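Local coordinates for GCN5-related N-acetyltransferase (Sphaerobacter thermophilus, PDB 3TT2), which probably transfers acyl groups, most likely acetyl from acetyl-coenzyme A, as a member of the GNAT family of N-acetyltransferases, at residues R176-G181 / E221-A226; G236-Q241 / G250-R255. One frame throughout, in Å; residues are numbered along the deposited sequence.

Contact 1: residues R176-G181 / E221-A226; sequences RTFVPG and ELWLLA
Trp223 turns the edge of its indole toward one face of the Phe178 ring, a T-shaped (edge-to-face) pair with ring centroids 4.9 Å apart and planes at 66°. The touching atom is CE3 of Trp223, which stands over the centre of the phenyl ring, 3.7 Å from CD1 of Phe178. Both side chains point the same way and run side by side, and their roots meet as well, CB of Phe178 lying 3.4 Å from CB of Trp223. CG of Phe178 lies anti to the backbone N (chi1 176°), beside the carbonyl carbon, and from there the ring lies alongside Trp223; beyond the contact it packs on Thr187 and Glu184 of helix 184-194. An alanine at Phe178 would probably leave the indole edge without its aromatic partner and open a gap between Trp223 and helix 184-194.

This pair sits where an antiparallel ladder ends: strand 173-177 lies at the edge, beside strand 223-228, in the sheet of the C-terminal GNAT-like half. Arg176 and Leu225 form a hydrogen-bonded pair, with N of Arg176 2.8 Å from O of Leu225 and N of Leu225 the same distance from O of Arg176. Just past the strand, N of Phe178 donates to O of Trp223 at 2.8 Å, a fairly straight bond (163° at the hydrogen). Thr177 and Leu224 make the non-hydrogen-bonded pair, OG1 of Thr177 resting 4.0 Å from CD2 of Leu224. The extended Arg176 side chain carries its NE to a salt bridge with Asp183, whose OD2 also accepts from N of Val179.

Contact 2: residues G236-Q241 / G250-R255; sequences GTCLGQ and GSVGVR
Thr237 and Gly253 exchange two backbone hydrogen bonds, a hydrogen-bonded pair of this antiparallel ladder: N of Thr237 lies 3.0 Å from O of Gly253, and N of Gly253 lies 2.9 Å from O of Thr237. Toward the other end the bonding is slacker. N of Leu239 reaches O of Ser251 at 3.3 Å, tilted 33° from the carbonyl plane, while N of Gly250 donates to O of Leu239 across 3.2 Å.

The non-hydrogen-bonded pairs, Gly236 with Val254 and Cys238 with Val252, bring their CA atoms to 4.2 Å. Here the strands add CA-H...O contacts, among them CA of Val252 to O of Thr237 at 3.3 Å and CA of Cys238 to O of Ser251. The Thr237 carbonyl thus takes both an N-H and a CA-H from the facing strand. Gly236, without a side chain, sets its CA next to O of Gly253 in another such contact.

The ladder belongs to the beta hairpin of strands 233-243 and 246-254, the short segments running at 167° to each other. In GNAT folds the second strand of such a hairpin leads to the acetyl-coenzyme A-binding loop and helix, here probably helix 263-278.

Side-chain contact across the ladder is slight and mostly apolar. SG of Cys238, anti to the backbone N and beside the carbonyl carbon (chi1 -167°), rests 4.0 Å from CB of Val252, whose CG2 lies 3.9 Å from O of Thr237. The Cys238 face turns to helix 263-278, whose Leu267, Leu268 and Val271 pack on Cys238 while Ile263 meets Val254. Thr237, Leu239 and Ser251 occupy the other face, where Val191 of helix 184-194 touches both Thr237 and Leu239, and Phe195 touches Thr237 and Ser251.

How the contacts relate
Leu224 and Leu222 carry contact 1 over to contact 2: O of Leu224 lies 2.8 Å from N of Cys238, and O of Leu222 lies 2.8 Å from N of Gly240, both probable hydrogen bonds. Strands 223-228 and 233-243 are consecutive in the chain, and the contact centres lie about 10 Å apart. Helix 263-278 covers the Leu224 and Cys238 face across both contacts, and helix 184-194 the Leu225 and Thr237 face. A sulfate about 4 Å from the side chain of Val254 is consistent with the pyrophosphate site of acetyl-coenzyme A in GNAT proteins, though it, like the MES about 4 Å from the side chain of Glu221, probably comes from the crystallisation liquor.

Contact 1: residues R176-G181 / E221-A226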
ATOM      1  N   ARG A 176      -4.530  -7.205 -24.370  1.00 53.07           N
ATOM      2  CA  ARG A 176      -3.198  -7.430 -24.904  1.00 46.52           C
ATOM      3  C   ARG A 176      -2.275  -7.641 -23.752  1.00 53.90           C
ATOM      4  O   ARG A 176      -2.178  -6.805 -22.873  1.00 65.77           O
ATOM      5  CB  ARG A 176      -2.707  -6.232 -25.710  1.00 47.82           C
ATOM      6  CG  ARG A 176      -1.263  -6.351 -26.196  1.00 52.05           C
ATOM      7  CD  ARG A 176      -0.822  -5.079 -26.878  1.00 50.84           C
ATOM      8  NE  ARG A 176       0.584  -5.070 -27.274  1.00 57.14           N
ATOM      9  CZ  ARG A 176       1.022  -5.311 -28.516  1.00 66.57           C
ATOM     10  NH1 ARG A 176       0.171  -5.622 -29.492  1.00 57.78           N
ATOM     11  NH2 ARG A 176       2.323  -5.246 -28.787  1.00 70.34           N
ATOM     12  N   THR A 177      -1.603  -8.778 -23.749  1.00 56.51           N
ATOM     13  CA  THR A 177      -0.610  -9.067 -22.744  1.00 51.62           C
ATOM     14  C   THR A 177       0.593  -8.190 -23.048  1.00 53.97           C
ATOM     15  O   THR A 177       1.002  -8.069 -24.209  1.00 56.93           O
ATOM     16  CB  THR A 177      -0.224 -10.556 -22.813  1.00 48.47           C
ATOM     17  OG1 THR A 177      -1.378 -11.356 -22.521  1.00 47.84           O
ATOM     18  CG2 THR A 177       0.894 -10.864 -21.842  1.00 44.01           C
ATOM     19  N   PHE A 178       1.141  -7.572 -22.008  1.00 52.16           N
ATOM     20  CA  PHE A 178       2.314  -6.730 -22.138  1.00 54.89           C
ATOM     21  C   PHE A 178       3.456  -7.485 -22.815  1.00 65.96           C
ATOM     22  O   PHE A 178       3.819  -8.580 -22.390  1.00 75.46           O
ATOM     23  CB  PHE A 178       2.759  -6.303 -20.754  1.00 46.71           C
ATOM     24  CG  PHE A 178       4.028  -5.505 -20.738  1.00 53.54           C
ATOM     25  CD1 PHE A 178       4.010  -4.139 -20.999  1.00 59.21           C
ATOM     26  CD2 PHE A 178       5.236  -6.105 -20.433  1.00 55.19           C
ATOM     27  CE1 PHE A 178       5.183  -3.385 -20.964  1.00 64.12           C
ATOM     28  CE2 PHE A 178       6.411  -5.362 -20.400  1.00 61.16           C
ATOM     29  CZ  PHE A 178       6.384  -4.000 -20.664  1.00 64.13           C
ATOM     30  N   VAL A 179       4.033  -6.896 -23.853  1.00 54.77           N
ATOM     31  CA  VAL A 179       5.144  -7.527 -24.552  1.00 62.45           C
ATOM     32  C   VAL A 179       6.457  -6.786 -24.314  1.00 62.89           C
ATOM     33  O   VAL A 179       6.691  -5.743 -24.902  1.00 67.48           O
ATOM     34  CB  VAL A 179       4.878  -7.506 -26.069  1.00 65.23           C
ATOM     35  CG1 VAL A 179       6.093  -8.014 -26.850  1.00 61.41           C
ATOM     36  CG2 VAL A 179       3.624  -8.296 -26.388  1.00 60.76           C
ATOM     37  N   PRO A 180       7.342  -7.353 -23.497  1.00 64.50           N
ATOM     38  CA  PRO A 180       8.618  -6.688 -23.185  1.00 61.03           C
ATOM     39  C   PRO A 180       9.406  -6.375 -24.443  1.00 66.16           C
ATOM     40  O   PRO A 180       9.343  -7.144 -25.401  1.00 73.89           O
ATOM     41  CB  PRO A 180       9.365  -7.733 -22.368  1.00 59.19           C
ATOM     42  CG  PRO A 180       8.265  -8.610 -21.759  1.00 58.78           C
ATOM     43  CD  PRO A 180       7.164  -8.631 -22.783  1.00 61.22           C
ATOM     44  N   GLY A 181      10.119  -5.252 -24.448  1.00 60.90           N
ATOM     45  CA  GLY A 181      10.933  -4.875 -25.590  1.00 64.48           C
ATOM     46  C   GLY A 181      10.124  -4.132 -26.620  1.00 72.35           C
ATOM     47  O   GLY A 181      10.647  -3.644 -27.617  1.00 82.42           O
ATOM     48  N   GLU A 221       2.867 -12.016 -18.150  1.00 63.83           N
ATOM     49  CA  GLU A 221       1.599 -12.735 -18.216  1.00 66.12           C
ATOM     50  C   GLU A 221       0.509 -11.970 -17.447  1.00 60.85           C
ATOM     51  O   GLU A 221      -0.664 -11.969 -17.834  1.00 61.02           O
ATOM     52  CB  GLU A 221       1.798 -14.116 -17.587  1.00 85.05           C
ATOM     53  CG  GLU A 221       1.255 -15.340 -18.339  1.00 99.65           C
ATOM     54  CD  GLU A 221       1.504 -16.658 -17.564  1.00114.47           C
ATOM     55  OE1 GLU A 221       2.527 -17.333 -17.830  1.00120.77           O
ATOM     56  OE2 GLU A 221       0.683 -17.019 -16.683  1.00112.94           O
ATOM     57  N   LEU A 222       0.926 -11.322 -16.357  1.00 56.36           N
ATOM     58  CA  LEU A 222       0.051 -10.584 -15.442  1.00 48.71           C
ATOM     59  C   LEU A 222      -0.049  -9.058 -15.721  1.00 63.73           C
ATOM     60  O   LEU A 222      -0.703  -8.316 -14.968  1.00 59.04           O
ATOM     61  CB  LEU A 222       0.536 -10.802 -14.003  1.00 49.54           C
ATOM     62  CG  LEU A 222       0.697 -12.211 -13.402  1.00 54.29           C
ATOM     63  CD1 LEU A 222       1.297 -12.120 -12.008  1.00 53.16           C
ATOM     64  CD2 LEU A 222      -0.627 -12.938 -13.354  1.00 54.52           C
ATOM     65  N   TRP A 223       0.613  -8.578 -16.771  1.00 56.27           N
ATOM     66  CA  TRP A 223       0.412  -7.200 -17.179  1.00 54.54           C
ATOM     67  C   TRP A 223      -0.505  -7.120 -18.388  1.00 53.68           C
ATOM     68  O   TRP A 223      -0.102  -7.399 -19.517  1.00 52.80           O
ATOM     69  CB  TRP A 223       1.742  -6.553 -17.524  1.00 53.78           C
ATOM     70  CG  TRP A 223       2.449  -6.070 -16.348  1.00 58.46           C
ATOM     71  CD1 TRP A 223       2.344  -6.546 -15.077  1.00 62.73           C
ATOM     72  CD2 TRP A 223       3.359  -4.974 -16.298  1.00 63.46           C
ATOM     73  NE1 TRP A 223       3.153  -5.819 -14.236  1.00 63.03           N
ATOM     74  CE2 TRP A 223       3.782  -4.844 -14.962  1.00 60.99           C
ATOM     75  CE3 TRP A 223       3.865  -4.089 -17.256  1.00 71.04           C
ATOM     76  CZ2 TRP A 223       4.692  -3.868 -14.559  1.00 63.87           C
ATOM     77  CZ3 TRP A 223       4.768  -3.117 -16.855  1.00 68.16           C
ATOM     78  CH2 TRP A 223       5.170  -3.015 -15.518  1.00 66.96           C
ATOM     79  N   LEU A 224      -1.726  -6.663 -18.157  1.00 53.53           N
ATOM     80  CA  LEU A 224      -2.709  -6.590 -19.222  1.00 56.41           C
ATOM     81  C   LEU A 224      -2.971  -5.164 -19.630  1.00 63.67           C
ATOM     82  O   LEU A 224      -2.998  -4.252 -18.802  1.00 69.06           O
ATOM     83  CB  LEU A 224      -4.021  -7.241 -18.813  1.00 51.54           C
ATOM     84  CG  LEU A 224      -3.923  -8.707 -18.432  1.00 54.63           C
ATOM     85  CD1 LEU A 224      -5.323  -9.171 -18.215  1.00 63.29           C
ATOM     86  CD2 LEU A 224      -3.295  -9.495 -19.528  1.00 56.94           C
ATOM     87  N   LEU A 225      -3.161  -4.990 -20.928  1.00 55.36           N
ATOM     88  CA  LEU A 225      -3.437  -3.705 -21.511  1.00 45.41           C
ATOM     89  C   LEU A 225      -4.763  -3.823 -22.255  1.00 52.68           C
ATOM     90  O   LEU A 225      -4.957  -4.756 -23.029  1.00 57.00           O
ATOM     91  CB  LEU A 225      -2.331  -3.354 -22.498  1.00 37.74           C
ATOM     92  CG  LEU A 225      -0.876  -3.566 -22.076  1.00 50.40           C
ATOM     93  CD1 LEU A 225       0.070  -3.057 -23.160  1.00 53.62           C
ATOM     94  CD2 LEU A 225      -0.579  -2.891 -20.760  1.00 42.78           C
ATOM     95  N   ALA A 226      -5.692  -2.907 -22.005  1.00 51.63           N
ATOM     96  CA  ALA A 226      -6.836  -2.783 -22.885  1.00 49.03           C
ATOM     97  C   ALA A 226      -6.392  -1.955 -24.087  1.00 52.73           C
ATOM     98  O   ALA A 226      -5.846  -0.855 -23.952  1.00 57.92           O
ATOM     99  CB  ALA A 226      -8.003  -2.159 -22.182  1.00 44.22           C
TER

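Contact 2: residues G236-Q241 / G250-R255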
ATOM      1  N   GLY A 236      -6.157   1.374 -21.436  1.00 57.18           N
ATOM      2  CA  GLY A 236      -6.341   0.918 -20.067  1.00 51.33           C
ATOM      3  C   GLY A 236      -5.264  -0.066 -19.680  1.00 54.83           C
ATOM      4  O   GLY A 236      -4.656  -0.658 -20.551  1.00 64.34           O
ATOM      5  N   THR A 237      -5.012  -0.234 -18.383  1.00 55.60           N
ATOM      6  CA  THR A 237      -4.004  -1.182 -17.907  1.00 55.75           C
ATOM      7  C   THR A 237      -4.460  -1.829 -16.620  1.00 60.70           C
ATOM      8  O   THR A 237      -5.176  -1.219 -15.823  1.00 63.87           O
ATOM      9  CB  THR A 237      -2.636  -0.512 -17.609  1.00 58.89           C
ATOM     10  OG1 THR A 237      -2.789   0.416 -16.529  1.00 66.01           O
ATOM     11  CG2 THR A 237      -2.055   0.204 -18.844  1.00 57.40           C
ATOM     12  N   CYS A 238      -4.071  -3.087 -16.449  1.00 54.66           N
ATOM     13  CA  CYS A 238      -4.122  -3.716 -15.162  1.00 48.73           C
ATOM     14  C   CYS A 238      -2.797  -4.427 -14.975  1.00 54.09           C
ATOM     15  O   CYS A 238      -2.537  -5.437 -15.626  1.00 56.29           O
ATOM     16  CB  CYS A 238      -5.248  -4.736 -15.158  1.00 48.66           C
ATOM     17  SG  CYS A 238      -5.711  -5.381 -13.560  1.00 55.34           S
ATOM     18  N   LEU A 239      -1.983  -3.958 -14.039  1.00 55.77           N
ATOM     19  CA  LEU A 239      -0.677  -4.546 -13.894  1.00 50.47           C
ATOM     20  C   LEU A 239      -0.628  -5.309 -12.590  1.00 55.11           C
ATOM     21  O   LEU A 239      -0.512  -4.740 -11.499  1.00 57.26           O
ATOM     22  CB  LEU A 239       0.381  -3.457 -13.947  1.00 56.80           C
ATOM     23  CG  LEU A 239       0.149  -2.395 -15.032  1.00 61.28           C
ATOM     24  CD1 LEU A 239       1.194  -1.295 -14.992  1.00 58.85           C
ATOM     25  CD2 LEU A 239       0.100  -3.021 -16.432  1.00 62.88           C
ATOM     26  N   GLY A 240      -0.655  -6.630 -12.733  1.00 54.47           N
ATOM     27  CA  GLY A 240      -0.617  -7.524 -11.601  1.00 48.64           C
ATOM     28  C   GLY A 240       0.795  -8.000 -11.366  1.00 57.31           C
ATOM     29  O   GLY A 240       1.688  -7.883 -12.221  1.00 64.23           O
ATOM     30  N   GLN A 241       1.002  -8.522 -10.172  1.00 54.72           N
ATOM     31  CA  GLN A 241       2.251  -9.170  -9.842  1.00 60.54           C
ATOM     32  C   GLN A 241       1.937 -10.347  -8.936  1.00 52.65           C
ATOM     33  O   GLN A 241       0.840 -10.440  -8.395  1.00 54.89           O
ATOM     34  CB  GLN A 241       3.178  -8.188  -9.141  1.00 66.02           C
ATOM     35  CG  GLN A 241       2.575  -7.653  -7.887  1.00 74.93           C
ATOM     36  CD  GLN A 241       3.468  -6.678  -7.181  1.00 81.91           C
ATOM     37  OE1 GLN A 241       3.524  -5.499  -7.534  1.00 79.12           O
ATOM     38  NE2 GLN A 241       4.170  -7.160  -6.163  1.00 87.96           N
ATOM     39  N   GLY A 250      -1.383  -3.680  -8.553  1.00 66.79           N
ATOM     40  CA  GLY A 250      -1.083  -2.310  -8.218  1.00 76.35           C
ATOM     41  C   GLY A 250      -2.111  -1.346  -8.768  1.00 89.83           C
ATOM     42  O   GLY A 250      -2.776  -0.634  -8.012  1.00 97.31           O
ATOM     43  N   SER A 251      -2.289  -1.341 -10.084  1.00 93.88           N
ATOM     44  CA  SER A 251      -3.180  -0.348 -10.671  1.00 89.78           C
ATOM     45  C   SER A 251      -4.053  -0.894 -11.785  1.00 77.14           C
ATOM     46  O   SER A 251      -3.550  -1.385 -12.793  1.00 83.02           O
ATOM     47  CB  SER A 251      -2.361   0.848 -11.177  1.00 88.96           C
ATOM     48  OG  SER A 251      -1.470   0.473 -12.224  1.00 87.33           O
ATOM     49  N   VAL A 252      -5.359  -0.770 -11.620  1.00 56.75           N
ATOM     50  CA  VAL A 252      -6.242  -0.940 -12.755  1.00 57.83           C
ATOM     51  C   VAL A 252      -6.776   0.446 -13.120  1.00 59.25           C
ATOM     52  O   VAL A 252      -7.100   1.232 -12.241  1.00 69.85           O
ATOM     53  CB  VAL A 252      -7.381  -1.902 -12.443  1.00 57.61           C
ATOM     54  CG1 VAL A 252      -8.140  -1.449 -11.183  1.00 60.98           C
ATOM     55  CG2 VAL A 252      -8.299  -2.025 -13.647  1.00 44.23           C
ATOM     56  N   GLY A 253      -6.806   0.786 -14.401  1.00 58.78           N
ATOM     57  CA  GLY A 253      -7.280   2.109 -14.773  1.00 61.87           C
ATOM     58  C   GLY A 253      -7.498   2.383 -16.244  1.00 62.45           C
ATOM     59  O   GLY A 253      -6.873   1.780 -17.105  1.00 71.69           O
ATOM     60  N   VAL A 254      -8.363   3.345 -16.535  1.00 55.07           N
ATOM     61  CA  VAL A 254      -8.713   3.641 -17.908  1.00 45.09           C
ATOM     62  C   VAL A 254      -8.407   5.093 -18.182  1.00 53.87           C
ATOM     63  O   VAL A 254      -8.658   5.938 -17.340  1.00 65.21           O
ATOM     64  CB  VAL A 254     -10.195   3.304 -18.183  1.00 42.02           C
ATOM     65  CG1 VAL A 254     -10.532   3.524 -19.633  1.00 44.62           C
ATOM     66  CG2 VAL A 254     -10.469   1.861 -17.824  1.00 37.81           C
ATOM     67  N   ARG A 255      -7.825   5.384 -19.346  1.00 58.29           N
ATOM     68  CA  ARG A 255      -7.591   6.766 -19.772  1.00 56.98           C
ATOM     69  C   ARG A 255      -8.925   7.458 -19.999  1.00 62.73           C
ATOM     70  O   ARG A 255      -9.888   6.815 -20.400  1.00 67.54           O
ATOM     71  CB  ARG A 255      -6.702   6.782 -21.011  1.00 60.52           C
ATOM     72  CG  ARG A 255      -5.243   6.589 -20.641  1.00 65.01           C
ATOM     73  CD  ARG A 255      -4.401   6.026 -21.733  1.00 63.94           C
ATOM     74  NE  ARG A 255      -4.347   6.930 -22.866  1.00 75.48           N
ATOM     75  CZ  ARG A 255      -3.303   7.036 -23.680  1.00 79.71           C
ATOM     76  NH1 ARG A 255      -2.221   6.298 -23.454  1.00 79.32           N
ATOM     77  NH2 ARG A 255      -3.344   7.880 -24.710  1.00 76.26           N
TER